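Local coordinates for protein aminoglycoside phosphotransferase (Streptomyces rimosus, PDB 6FUC) that probably phosphorylates the 3''-hydroxyl of streptomycin with ATP as phosphate donor, inactivating the antibiotic and so giving resistance, at residues 59-70 against 205-213; 117-125 against 181-189. All coordinates share one frame; numbering follows the deposited sequence.

Interaction 1: 59-70 against 205-213; sequences RVSWLSTQDIPG and AGFIDLGRL
Arg59, near the end of helix 50-63, reaches across the turn 210-213 and gives its NE to the carbonyl O of Leu213. Arg59 NE to Leu213 O measures 2.8 Å, bent to 143° at the hydrogen; the bond lands on a lone pair in the carbonyl plane, although the oxygen lies somewhat out of the guanidinium plane. The Arg59 chain is extended from CG to NE and lies antiparallel to the Leu213 side chain; Arg59 CD comes within 3.3 Å of Leu210 O. Arg59 NH2 donates a hydrogen bond to water 1 at 2.8 Å, and NH1 turns back to Ala55 O of its own helix.

A second polar link joins the backbones further along. Phe207 N donates to Pro69 O at 3.0 Å, from 36° above the carbonyl plane. Next to it, Gly70 CA makes a CH...O contact of 3.4 Å with Phe207 O, a buried oxygen with no hydrogen-bond partner.

The apolar part centres on Leu63 and Leu210. With CG anti to its backbone N (chi1 -165°), Leu63 holds its two methyls against different leucines: CD2 meets Leu210 CD1 at 3.8 Å, the side chains crossing at about a right angle, while CD1 lies by Leu213. Val60 backs Leu210 more loosely, and Ile68 CG2 packs 3.9 Å from Phe207 CD2.

Asp209-Leu210-Gly211 probably corresponds to the Asp-Phe-Gly position of the protein-kinase fold, and helix 50-63 to the C helix, which would put Leu210 where the kinase phenylalanine meets that helix. Helix 100-117 closes over the contact with Ala113 on Phe207, Arg116 on Ile68 and Pro69, and Leu117 on Leu63. Strand 204-207 pairs with strand 195-197, where Ala205 and Gly206 form a classic beta bulge opposite Ile196.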
ATOM      1  N   ARG A  59      11.301  -4.116   5.106  1.00  6.84           N
ATOM      2  CA  ARG A  59      10.964  -3.750   3.725  1.00  6.90           C
ATOM      3  C   ARG A  59      11.491  -2.365   3.379  1.00  6.79           C
ATOM      4  O   ARG A  59      12.064  -2.148   2.310  1.00  7.34           O
ATOM      5  CB  ARG A  59       9.479  -3.852   3.544  1.00  6.63           C
ATOM      6  CG  ARG A  59       9.035  -5.315   3.393  1.00  6.83           C
ATOM      7  CD  ARG A  59       7.562  -5.495   3.708  1.00  6.73           C
ATOM      8  NE  ARG A  59       7.049  -6.800   3.299  1.00  7.24           N
ATOM      9  CZ  ARG A  59       7.240  -7.876   4.032  1.00  9.31           C
ATOM     10  NH1 ARG A  59       7.913  -7.859   5.176  1.00 10.40           N
ATOM     11  NH2 ARG A  59       6.828  -9.058   3.552  1.00 10.79           N
ATOM     12  N   VAL A  60      11.304  -1.396   4.283  1.00  6.98           N
ATOM     13  CA  VAL A  60      11.757  -0.028   4.005  1.00  7.22           C
ATOM     14  C   VAL A  60      13.283  -0.029   3.885  1.00  7.25           C
ATOM     15  O   VAL A  60      13.864   0.552   2.952  1.00  7.77           O
ATOM     16  CB  VAL A  60      11.311   0.927   5.132  1.00  7.29           C
ATOM     17  CG1 VAL A  60      11.900   2.312   4.936  1.00  8.57           C
ATOM     18  CG2 VAL A  60       9.780   0.995   5.238  1.00  8.76           C
ATOM     19  N   SER A  61      13.954  -0.670   4.888  1.00  7.29           N
ATOM     20  CA  SER A  61      15.394  -0.691   4.832  1.00  8.19           C
ATOM     21  C   SER A  61      15.942  -1.402   3.613  1.00  7.59           C
ATOM     22  O   SER A  61      16.903  -0.959   2.989  1.00  8.63           O
ATOM     23  CB  SER A  61      15.900  -1.304   6.111  1.00 10.46           C
ATOM     24  OG  SER A  61      17.125  -1.543   6.082  0.33 11.14           O
ATOM     25  N   TRP A  62      15.350  -2.533   3.233  1.00  6.97           N
ATOM     26  CA  TRP A  62      15.798  -3.230   2.041  1.00  7.28           C
ATOM     27  C   TRP A  62      15.579  -2.373   0.796  1.00  7.11           C
ATOM     28  O   TRP A  62      16.467  -2.292  -0.075  1.00  7.56           O
ATOM     29  CB  TRP A  62      15.123  -4.590   1.912  1.00  7.15           C
ATOM     30  CG  TRP A  62      15.504  -5.326   0.692  1.00  6.83           C
ATOM     31  CD1 TRP A  62      16.644  -6.047   0.474  1.00  7.58           C
ATOM     32  CD2 TRP A  62      14.783  -5.388  -0.560  1.00  7.02           C
ATOM     33  NE1 TRP A  62      16.656  -6.560  -0.781  1.00  7.55           N
ATOM     34  CE2 TRP A  62      15.515  -6.196  -1.441  1.00  7.42           C
ATOM     35  CE3 TRP A  62      13.560  -4.880  -0.980  1.00  7.68           C
ATOM     36  CZ2 TRP A  62      15.051  -6.496  -2.720  1.00  7.70           C
ATOM     37  CZ3 TRP A  62      13.119  -5.156  -2.270  1.00  8.04           C
ATOM     38  CH2 TRP A  62      13.876  -5.945  -3.092  1.00  8.19           C
ATOM     39  N   LEU A  63      14.414  -1.752   0.691  1.00  7.04           N
ATOM     40  CA  LEU A  63      14.146  -0.960  -0.530  1.00  7.19           C
ATOM     41  C   LEU A  63      15.123   0.162  -0.685  1.00  7.83           C
ATOM     42  O   LEU A  63      15.450   0.555  -1.826  1.00  8.13           O
ATOM     43  CB  LEU A  63      12.700  -0.456  -0.560  1.00  8.08           C
ATOM     44  CG  LEU A  63      12.233   0.052  -1.917  1.00  8.22           C
ATOM     45  CD1 LEU A  63      12.072  -1.070  -2.921  1.00  8.99           C
ATOM     46  CD2 LEU A  63      10.950   0.806  -1.793  1.00 10.80           C
ATOM     47  N   SER A  64      15.651   0.688   0.425  1.00  8.34           N
ATOM     48  CA  SER A  64      16.650   1.737   0.361  1.00  9.68           C
ATOM     49  C   SER A  64      17.935   1.273  -0.331  1.00 10.15           C
ATOM     50  O   SER A  64      18.778   2.117  -0.632  1.00 12.57           O
ATOM     51  CB  SER A  64      17.003   2.249   1.771  1.00 11.10           C
ATOM     52  OG  SER A  64      17.884   1.420   2.497  0.50 14.56           O
ATOM     53  N   THR A  65      18.116  -0.028  -0.529  1.00  8.46           N
ATOM     54  CA  THR A  65      19.302  -0.565  -1.217  1.00  8.63           C
ATOM     55  C   THR A  65      19.019  -0.893  -2.692  1.00  8.00           C
ATOM     56  O   THR A  65      19.915  -1.376  -3.397  1.00  9.03           O
ATOM     57  CB  THR A  65      19.834  -1.823  -0.538  1.00  8.94           C
ATOM     58  OG1 THR A  65      18.977  -2.955  -0.787  1.00  8.76           O
ATOM     59  CG2 THR A  65      20.043  -1.671   0.934  1.00  9.28           C
ATOM     60  N   GLN A  66      17.807  -0.638  -3.176  1.00  7.99           N
ATOM     61  CA  GLN A  66      17.313  -1.090  -4.465  1.00  8.32           C
ATOM     62  C   GLN A  66      17.135   0.016  -5.507  1.00  8.66           C
ATOM     63  O   GLN A  66      16.591  -0.209  -6.573  1.00 10.08           O
ATOM     64  CB  GLN A  66      16.027  -1.872  -4.327  1.00  7.95           C
ATOM     65  CG  GLN A  66      16.176  -3.101  -3.443  1.00  7.83           C
ATOM     66  CD  GLN A  66      17.149  -4.086  -4.059  1.00  8.25           C
ATOM     67  OE1 GLN A  66      16.912  -4.546  -5.185  1.00  8.99           O
ATOM     68  NE2 GLN A  66      18.203  -4.419  -3.348  1.00  8.94           N
ATOM     69  N   ASP A  67      17.551   1.214  -5.152  1.00  9.23           N
ATOM     70  CA  ASP A  67      17.388   2.368  -6.086  1.00 10.70           C
ATOM     71  C   ASP A  67      15.959   2.641  -6.487  1.00 10.17           C
ATOM     72  O   ASP A  67      15.683   2.949  -7.663  1.00 13.07           O
ATOM     73  CB  ASP A  67      18.313   2.292  -7.285  1.00 13.93           C
ATOM     74  CG  ASP A  67      18.482   3.586  -7.974  1.00 18.83           C
ATOM     75  OD1 ASP A  67      18.407   4.673  -7.371  1.00 23.53           O
ATOM     76  OD2 ASP A  67      18.762   3.539  -9.170  1.00 25.65           O
ATOM     77  N   ILE A  68      15.037   2.489  -5.551  1.00  9.58           N
ATOM     78  CA  ILE A  68      13.626   2.832  -5.712  1.00  8.95           C
ATOM     79  C   ILE A  68      13.329   3.874  -4.657  1.00  8.80           C
ATOM     80  O   ILE A  68      13.620   3.644  -3.476  1.00  9.76           O
ATOM     81  CB  ILE A  68      12.696   1.626  -5.493  1.00  9.24           C
ATOM     82  CG1 ILE A  68      13.002   0.477  -6.447  1.00  9.99           C
ATOM     83  CG2 ILE A  68      11.242   2.042  -5.604  1.00  9.42           C
ATOM     84  CD1 ILE A  68      12.877   0.774  -7.914  1.00 10.52           C
ATOM     85  N   PRO A  69      12.760   5.033  -5.001  1.00  9.47           N
ATOM     86  CA  PRO A  69      12.640   6.087  -4.015  1.00  9.20           C
ATOM     87  C   PRO A  69      11.563   5.785  -2.969  1.00  8.34           C
ATOM     88  O   PRO A  69      10.443   5.394  -3.257  1.00  8.61           O
ATOM     89  CB  PRO A  69      12.252   7.303  -4.869  1.00 10.64           C
ATOM     90  CG  PRO A  69      11.537   6.721  -6.068  1.00 11.44           C
ATOM     91  CD  PRO A  69      12.317   5.472  -6.340  1.00 11.47           C
ATOM     92  N   GLY A  70      11.930   6.020  -1.717  1.00  9.46           N
ATOM     93  CA  GLY A  70      11.086   5.679  -0.573  1.00  8.73           C
ATOM     94  C   GLY A  70      11.691   6.277   0.688  1.00  8.69           C
ATOM     95  O   GLY A  70      12.672   6.998   0.660  1.00 10.22           O
ATOM     96  N   ALA A 205       7.987  11.408  -6.392  1.00  8.82           N
ATOM     97  CA  ALA A 205       8.996  11.647  -5.362  1.00  8.97           C
ATOM     98  C   ALA A 205       9.367  10.375  -4.634  1.00  9.38           C
ATOM     99  O   ALA A 205      10.550  10.192  -4.265  1.00 10.93           O
ATOM    100  CB  ALA A 205       8.519  12.691  -4.354  1.00 10.02           C
ATOM    101  N   GLY A 206       8.412   9.505  -4.373  1.00  8.32           N
ATOM    102  CA  GLY A 206       8.725   8.220  -3.743  1.00  8.40           C
ATOM    103  C   GLY A 206       7.463   7.525  -3.358  1.00  7.28           C
ATOM    104  O   GLY A 206       6.364   8.050  -3.509  1.00 10.03           O
ATOM    105  N   PHE A 207       7.640   6.314  -2.853  1.00  7.27           N
ATOM    106  CA  PHE A 207       6.552   5.485  -2.345  1.00  7.75           C
ATOM    107  C   PHE A 207       6.604   5.447  -0.812  1.00  7.81           C
ATOM    108  O   PHE A 207       7.700   5.502  -0.256  1.00  9.26           O
ATOM    109  CB  PHE A 207       6.696   4.068  -2.870  1.00  8.14           C
ATOM    110  CG  PHE A 207       6.644   3.962  -4.366  1.00  8.52           C
ATOM    111  CD1 PHE A 207       5.458   4.040  -5.038  1.00  9.40           C
ATOM    112  CD2 PHE A 207       7.800   3.830  -5.115  1.00 10.59           C
ATOM    113  CE1 PHE A 207       5.395   3.951  -6.427  1.00 10.37           C
ATOM    114  CE2 PHE A 207       7.742   3.746  -6.517  1.00 12.15           C
ATOM    115  CZ  PHE A 207       6.521   3.780  -7.130  1.00 10.86           C
ATOM    116  N   ILE A 208       5.443   5.328  -0.178  1.00  7.14           N
ATOM    117  CA  ILE A 208       5.365   5.172   1.254  1.00  7.38           C
ATOM    118  C   ILE A 208       4.489   3.959   1.612  1.00  6.66           C
ATOM    119  O   ILE A 208       3.892   3.353   0.722  1.00  7.58           O
ATOM    120  CB  ILE A 208       4.858   6.455   1.943  1.00  8.23           C
ATOM    121  CG1 ILE A 208       3.414   6.785   1.526  1.00  8.69           C
ATOM    122  CG2 ILE A 208       5.799   7.616   1.721  1.00  9.17           C
ATOM    123  CD1 ILE A 208       2.713   7.746   2.458  1.00 10.80           C
ATOM    124  N   ASP A 209       4.430   3.638   2.887  1.00  7.32           N
ATOM    125  CA  ASP A 209       3.527   2.600   3.403  1.00  8.17           C
ATOM    126  C   ASP A 209       3.785   1.250   2.718  1.00  7.32           C
ATOM    127  O   ASP A 209       2.932   0.619   2.095  1.00  7.94           O
ATOM    128  CB  ASP A 209       2.079   3.050   3.413  1.00 10.29           C
ATOM    129  CG  ASP A 209       1.871   4.157   4.502  1.00 14.50           C
ATOM    130  OD1 ASP A 209       2.716   4.363   5.391  1.00 18.33           O
ATOM    131  OD2 ASP A 209       0.854   4.866   4.426  1.00 17.40           O
ATOM    132  N   LEU A 210       5.048   0.807   2.929  1.00  7.07           N
ATOM    133  CA  LEU A 210       5.644  -0.351   2.260  1.00  7.09           C
ATOM    134  C   LEU A 210       5.528  -1.647   2.994  1.00  6.60           C
ATOM    135  O   LEU A 210       6.208  -2.619   2.676  1.00  6.92           O
ATOM    136  CB  LEU A 210       7.109  -0.009   1.957  1.00  7.98           C
ATOM    137  CG  LEU A 210       7.341   1.109   0.981  1.00 10.29           C
ATOM    138  CD1 LEU A 210       8.702   1.723   1.106  1.00 14.53           C
ATOM    139  CD2 LEU A 210       7.125   0.633  -0.424  1.00 11.38           C
ATOM    140  N   GLY A 211       4.623  -1.720   3.984  1.00  6.50           N
ATOM    141  CA  GLY A 211       4.530  -2.877   4.831  1.00  7.63           C
ATOM    142  C   GLY A 211       4.113  -4.173   4.192  1.00  6.78           C
ATOM    143  O   GLY A 211       4.304  -5.233   4.785  1.00  8.30           O
ATOM    144  N   ARG A 212       3.550  -4.129   2.968  1.00  6.71           N
ATOM    145  CA  ARG A 212       3.172  -5.313   2.194  1.00  7.07           C
ATOM    146  C   ARG A 212       4.074  -5.550   1.003  1.00  6.84           C
ATOM    147  O   ARG A 212       3.729  -6.395   0.164  1.00  9.23           O
ATOM    148  CB  ARG A 212       1.694  -5.252   1.806  1.00  7.85           C
ATOM    149  CG  ARG A 212       0.794  -5.425   2.979  1.00  9.66           C
ATOM    150  CD  ARG A 212      -0.681  -5.377   2.551  1.00 11.42           C
ATOM    151  NE  ARG A 212      -1.532  -5.745   3.653  1.00 12.72           N
ATOM    152  CZ  ARG A 212      -2.771  -6.203   3.486  1.00 13.16           C
ATOM    153  NH1 ARG A 212      -3.306  -6.272   2.301  1.00 13.37           N
ATOM    154  NH2 ARG A 212      -3.470  -6.575   4.550  1.00 16.22           N
ATOM    155  N   LEU A 213       5.179  -4.867   0.884  1.00  6.52           N
ATOM    156  CA  LEU A 213       6.075  -5.026  -0.275  1.00  6.60           C
ATOM    157  C   LEU A 213       6.444  -6.505  -0.427  1.00  6.30           C
ATOM    158  O   LEU A 213       6.731  -7.209   0.548  1.00  6.92           O
ATOM    159  CB  LEU A 213       7.300  -4.178  -0.033  1.00  8.09           C
ATOM    160  CG  LEU A 213       8.386  -4.262  -1.084  1.00  8.92           C
ATOM    161  CD1 LEU A 213       8.940  -2.931  -1.546  0.50 10.60           C
ATOM    162  CD2 LEU A 213       9.343  -5.281  -0.886  0.50  7.13           C
TER
HETATM  163  O   HOH W   1       4.378  -8.831   2.115  1.00 14.77           O

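Interaction 2: 117-125 against 181-189; sequences LHELPPEKC and AQTVVCHGD
His118 NE2 and the backbone N of His187 both donate to one oxygen, OD2 of Asp221 in helix 219-233, so a single carboxylate ties the two segments together; its OD1 takes Gly188 N. His187-Gly188-Asp189 fits the His-Gly-Asp signature of the phosphotransferase family, the counterpart of the protein-kinase catalytic loop, and an aspartate holding this loop by its amides is also a feature of the kinase fold.

The His118 ring is fixed from two ends, since ND1 bonds to Tyr251 OH. Val184 lies over one of its faces in a CH-pi contact: Val184 CG2 stands 3.6 Å from the centroid of the His118 ring, 11° off the normal. With chi1 -57° putting CG1 anti to the carbonyl carbon, Val184 CG2 falls in the crowded position between backbone N and carbonyl carbon. Cys186 SG approaches the same ring obliquely. His118 CD2 comes 3.2 Å from Val185 O, a buried oxygen that finds no hydrogen-bond partner.

Val185 points its side chain into the loop that follows helix 100-117. Val185 CG2 packs against Cys125 CB at 3.8 Å, Leu120 CB at 3.9 Å and Pro122 CA, with Leu120 O also close. CG1 turns toward Cys125 SG. Pro122 extends the contact to Thr183, just before the strand, with Pro122 CG 3.6 Å from Thr183 O.

No hydrogen bond runs directly between the segments; strand 184-186 spends its backbone bonds on strand 214-216. At the other end Leu117, the last residue of its helix, lays CD2 3.8 Å from His187 CB. Beyond that touch the imidazole of His187 sends NE2 to Ile208 O, while His187 ND1 accepts a hydrogen bond from the backbone N of Asp189 at 3.0 Å, nearly in the ring plane.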
ATOM      1  N   LEU A 117       9.995  -0.320 -10.127  1.00  8.59           N
ATOM      2  CA  LEU A 117       9.831  -1.181  -8.967  1.00  8.19           C
ATOM      3  C   LEU A 117       9.564  -2.623  -9.389  1.00  8.42           C
ATOM      4  O   LEU A 117      10.178  -3.594  -8.875  1.00  8.84           O
ATOM      5  CB  LEU A 117       8.724  -0.656  -8.086  1.00  8.87           C
ATOM      6  CG  LEU A 117       8.279  -1.508  -6.925  1.00  8.80           C
ATOM      7  CD1 LEU A 117       9.382  -1.709  -5.897  1.00  9.51           C
ATOM      8  CD2 LEU A 117       7.064  -0.887  -6.263  1.00 11.17           C
ATOM      9  N   HIS A 118       8.649  -2.765 -10.360  1.00  9.45           N
ATOM     10  CA  HIS A 118       8.278  -4.039 -10.898  1.00 10.80           C
ATOM     11  C   HIS A 118       9.374  -4.693 -11.822  1.00 11.31           C
ATOM     12  O   HIS A 118       9.139  -5.739 -12.461  1.00 12.48           O
ATOM     13  CB  HIS A 118       6.996  -3.952 -11.687  1.00  8.83           C
ATOM     14  CG  HIS A 118       5.765  -3.702 -10.863  1.00  7.86           C
ATOM     15  ND1 HIS A 118       4.515  -3.777 -11.417  1.00  8.49           N
ATOM     16  CD2 HIS A 118       5.579  -3.447  -9.547  1.00  8.11           C
ATOM     17  CE1 HIS A 118       3.612  -3.552 -10.489  1.00  8.15           C
ATOM     18  NE2 HIS A 118       4.232  -3.321  -9.329  1.00  8.42           N
ATOM     19  N   GLU A 119      10.472  -4.081 -11.972  1.00 10.16           N
ATOM     20  CA  GLU A 119      11.604  -4.668 -12.657  1.00 11.98           C
ATOM     21  C   GLU A 119      12.661  -5.144 -11.707  1.00 11.68           C
ATOM     22  O   GLU A 119      13.592  -5.820 -12.173  1.00 14.41           O
ATOM     23  CB  GLU A 119      12.172  -3.679 -13.704  1.00 14.69           C
ATOM     24  CG  GLU A 119      11.238  -3.675 -14.913  1.00 18.27           C
ATOM     25  CD  GLU A 119      11.666  -2.716 -15.992  1.00 23.06           C
ATOM     26  OE1 GLU A 119      12.600  -1.948 -15.809  1.00 33.25           O
ATOM     27  OE2 GLU A 119      11.033  -2.680 -17.042  1.00 28.55           O
ATOM     28  N   LEU A 120      12.540  -4.926 -10.399  1.00  9.88           N
ATOM     29  CA  LEU A 120      13.463  -5.589  -9.479  1.00  9.60           C
ATOM     30  C   LEU A 120      13.353  -7.097  -9.661  1.00 10.18           C
ATOM     31  O   LEU A 120      12.267  -7.610  -9.847  1.00 12.48           O
ATOM     32  CB  LEU A 120      13.140  -5.228  -8.038  1.00  9.80           C
ATOM     33  CG  LEU A 120      13.366  -3.755  -7.655  1.00 10.77           C
ATOM     34  CD1 LEU A 120      13.000  -3.576  -6.206  1.00 10.73           C
ATOM     35  CD2 LEU A 120      14.785  -3.313  -7.943  1.00 11.67           C
ATOM     36  N   PRO A 121      14.455  -7.857  -9.636  1.00 10.07           N
ATOM     37  CA  PRO A 121      14.350  -9.293  -9.884  1.00  9.64           C
ATOM     38  C   PRO A 121      13.612 -10.028  -8.787  1.00  8.58           C
ATOM     39  O   PRO A 121      14.043 -10.023  -7.655  1.00  9.30           O
ATOM     40  CB  PRO A 121      15.826  -9.743  -9.984  1.00 11.80           C
ATOM     41  CG  PRO A 121      16.578  -8.659  -9.310  1.00 16.60           C
ATOM     42  CD  PRO A 121      15.827  -7.407  -9.492  1.00 11.10           C
ATOM     43  N   PRO A 122      12.464 -10.615  -9.087  1.00  8.71           N
ATOM     44  CA  PRO A 122      11.621 -11.034  -7.965  1.00  9.68           C
ATOM     45  C   PRO A 122      12.196 -12.134  -7.136  1.00  9.19           C
ATOM     46  O   PRO A 122      11.937 -12.228  -5.923  1.00 10.45           O
ATOM     47  CB  PRO A 122      10.284 -11.403  -8.624  1.00 11.93           C
ATOM     48  CG  PRO A 122      10.561 -11.562  -9.988  1.00 16.51           C
ATOM     49  CD  PRO A 122      11.754 -10.747 -10.371  1.00 10.56           C
ATOM     50  N   GLU A 123      12.978 -13.015  -7.767  1.00  9.48           N
ATOM     51  CA  GLU A 123      13.602 -14.137  -7.039  1.00 11.18           C
ATOM     52  C   GLU A 123      14.659 -13.639  -6.033  1.00 12.18           C
ATOM     53  O   GLU A 123      15.009 -14.419  -5.138  1.00 16.52           O
ATOM     54  CB  GLU A 123      14.207 -15.150  -7.998  1.00 13.47           C
ATOM     55  CG  GLU A 123      15.497 -14.785  -8.675  1.00 15.36           C
ATOM     56  CD  GLU A 123      15.474 -13.680  -9.733  1.00 14.54           C
ATOM     57  OE1 GLU A 123      14.402 -13.121 -10.106  1.00 15.54           O
ATOM     58  OE2 GLU A 123      16.597 -13.449 -10.265  1.00 17.13           O
ATOM     59  N   LYS A 124      15.110 -12.399  -6.161  1.00 10.86           N
ATOM     60  CA  LYS A 124      16.071 -11.841  -5.230  1.00 12.48           C
ATOM     61  C   LYS A 124      15.389 -11.056  -4.115  1.00 11.80           C
ATOM     62  O   LYS A 124      16.060 -10.567  -3.201  1.00 16.11           O
ATOM     63  CB  LYS A 124      17.071 -10.989  -5.973  1.00 12.66           C
ATOM     64  CG  LYS A 124      17.795 -11.821  -7.062  1.00 12.90           C
ATOM     65  CD  LYS A 124      18.965 -11.018  -7.602  1.00 14.82           C
ATOM     66  CE  LYS A 124      19.556 -11.579  -8.887  1.00 15.30           C
ATOM     67  NZ  LYS A 124      19.387 -12.999  -9.053  0.50 12.72           N
ATOM     68  N   CYS A 125      14.108 -10.893  -4.198  1.00 10.04           N
ATOM     69  CA  CYS A 125      13.425 -10.146  -3.139  1.00  8.96           C
ATOM     70  C   CYS A 125      13.314 -11.017  -1.923  1.00  8.07           C
ATOM     71  O   CYS A 125      12.842 -12.117  -2.010  1.00 10.03           O
ATOM     72  CB  CYS A 125      12.029  -9.737  -3.618  1.00 10.62           C
ATOM     73  SG  CYS A 125      11.179  -8.648  -2.489  1.00  8.50           S
ATOM     74  N   ALA A 181       3.526 -17.056 -13.596  1.00 13.05           N
ATOM     75  CA  ALA A 181       3.991 -16.646 -14.880  1.00 13.26           C
ATOM     76  C   ALA A 181       4.437 -15.209 -14.947  1.00 10.76           C
ATOM     77  O   ALA A 181       5.334 -14.897 -15.749  1.00 13.30           O
ATOM     78  CB  ALA A 181       2.875 -16.885 -15.877  1.00 14.09           C
ATOM     79  N   GLN A 182       3.876 -14.351 -14.142  1.00 10.10           N
ATOM     80  CA  GLN A 182       4.176 -12.925 -14.230  1.00  9.99           C
ATOM     81  C   GLN A 182       4.174 -12.509 -12.716  0.50  9.20           C
ATOM     82  O   GLN A 182       3.160 -12.224 -12.121  0.50  9.66           O
ATOM     83  CB  GLN A 182       3.090 -12.124 -14.954  1.00 13.32           C
ATOM     84  CG  GLN A 182       2.816 -12.475 -16.444  0.50 18.86           C
ATOM     85  CD  GLN A 182       1.450 -12.066 -17.063  0.50 20.73           C
ATOM     86  OE1 GLN A 182       0.696 -11.382 -16.534  0.50 23.67           O
ATOM     87  NE2 GLN A 182       1.193 -12.581 -18.251  0.50 26.98           N
ATOM     88  N   THR A 183       5.271 -12.748 -12.072  1.00  8.59           N
ATOM     89  CA  THR A 183       5.514 -12.179 -10.756  1.00  8.45           C
ATOM     90  C   THR A 183       6.458 -10.983 -10.857  1.00  7.67           C
ATOM     91  O   THR A 183       7.409 -10.992 -11.646  1.00  9.91           O
ATOM     92  CB  THR A 183       6.158 -13.273  -9.846  1.00 10.25           C
ATOM     93  OG1 THR A 183       5.212 -14.266  -9.531  0.50 15.72           O
ATOM     94  CG2 THR A 183       6.750 -12.769  -8.521  0.50 11.44           C
ATOM     95  N   VAL A 184       6.184 -10.005 -10.021  1.00  6.93           N
ATOM     96  CA  VAL A 184       7.026  -8.834  -9.857  1.00  7.90           C
ATOM     97  C   VAL A 184       7.172  -8.545  -8.372  1.00  7.36           C
ATOM     98  O   VAL A 184       6.448  -9.107  -7.547  1.00  8.12           O
ATOM     99  CB  VAL A 184       6.453  -7.594 -10.582  1.00  9.08           C
ATOM    100  CG1 VAL A 184       6.247  -7.835 -12.055  1.00 10.64           C
ATOM    101  CG2 VAL A 184       5.162  -7.150  -9.943  1.00  9.51           C
ATOM    102  N   VAL A 185       8.099  -7.638  -8.020  1.00  7.30           N
ATOM    103  CA  VAL A 185       8.121  -7.060  -6.681  1.00  7.06           C
ATOM    104  C   VAL A 185       7.098  -5.949  -6.624  1.00  6.97           C
ATOM    105  O   VAL A 185       7.248  -4.903  -7.240  1.00  8.78           O
ATOM    106  CB  VAL A 185       9.499  -6.532  -6.298  1.00  8.11           C
ATOM    107  CG1 VAL A 185       9.453  -5.931  -4.910  1.00  9.25           C
ATOM    108  CG2 VAL A 185      10.567  -7.630  -6.412  1.00  8.67           C
ATOM    109  N   CYS A 186       5.968  -6.229  -5.950  1.00  6.76           N
ATOM    110  CA  CYS A 186       4.912  -5.269  -5.774  1.00  6.93           C
ATOM    111  C   CYS A 186       5.172  -4.340  -4.558  1.00  6.70           C
ATOM    112  O   CYS A 186       5.723  -4.759  -3.554  1.00  7.44           O
ATOM    113  CB  CYS A 186       3.564  -5.957  -5.539  1.00  7.62           C
ATOM    114  SG  CYS A 186       2.786  -6.600  -7.011  1.00  9.79           S
ATOM    115  N   HIS A 187       4.697  -3.111  -4.696  1.00  6.66           N
ATOM    116  CA  HIS A 187       4.593  -2.219  -3.539  1.00  6.99           C
ATOM    117  C   HIS A 187       3.760  -2.840  -2.424  1.00  6.91           C
ATOM    118  O   HIS A 187       4.114  -2.735  -1.250  1.00  7.90           O
ATOM    119  CB  HIS A 187       3.944  -0.910  -4.037  1.00  7.15           C
ATOM    120  CG  HIS A 187       3.643   0.027  -2.939  1.00  6.84           C
ATOM    121  ND1 HIS A 187       2.567  -0.129  -2.114  1.00  7.31           N
ATOM    122  CD2 HIS A 187       4.318   1.124  -2.522  1.00  7.87           C
ATOM    123  CE1 HIS A 187       2.622   0.828  -1.202  1.00  7.51           C
ATOM    124  NE2 HIS A 187       3.661   1.625  -1.451  1.00  8.12           N
ATOM    125  N   GLY A 188       2.650  -3.434  -2.829  1.00  7.03           N
ATOM    126  CA  GLY A 188       1.819  -4.204  -1.931  1.00  7.68           C
ATOM    127  C   GLY A 188       0.566  -3.523  -1.475  1.00  7.43           C
ATOM    128  O   GLY A 188      -0.341  -4.224  -1.002  1.00  8.42           O
ATOM    129  N   ASP A 189       0.500  -2.203  -1.586  1.00  7.34           N
ATOM    130  CA  ASP A 189      -0.705  -1.435  -1.249  1.00  7.37           C
ATOM    131  C   ASP A 189      -0.685  -0.161  -2.102  1.00  7.88           C
ATOM    132  O   ASP A 189      -0.598   0.963  -1.599  1.00  8.43           O
ATOM    133  CB  ASP A 189      -0.776  -1.123   0.228  1.00  9.02           C
ATOM    134  CG  ASP A 189      -2.002  -0.354   0.625  1.00 10.51           C
ATOM    135  OD1 ASP A 189      -3.011  -0.454  -0.090  1.00 14.53           O
ATOM    136  OD2 ASP A 189      -1.959   0.341   1.666  1.00 14.38           O
TER

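How the interactions relate
From the N terminus the chain first runs through helix 50-63 and residues 59-70, then down helix 100-117 into 117-125. It next makes the largely helical excursion that interaction 2 closes at 181-189. Strand 204-207 and the turn after it follow, and at 205-213 interaction 1 closes its longer loop, which contains the whole of the shorter one. The centres lie about 12 Å apart, and the two contacts touch at His187, whose ring packs on Leu210. Leu63, Leu210 and His187 thus join in a row that recalls the protein-kinase regulatory spine, connecting helix 50-63 to the probable catalytic loop.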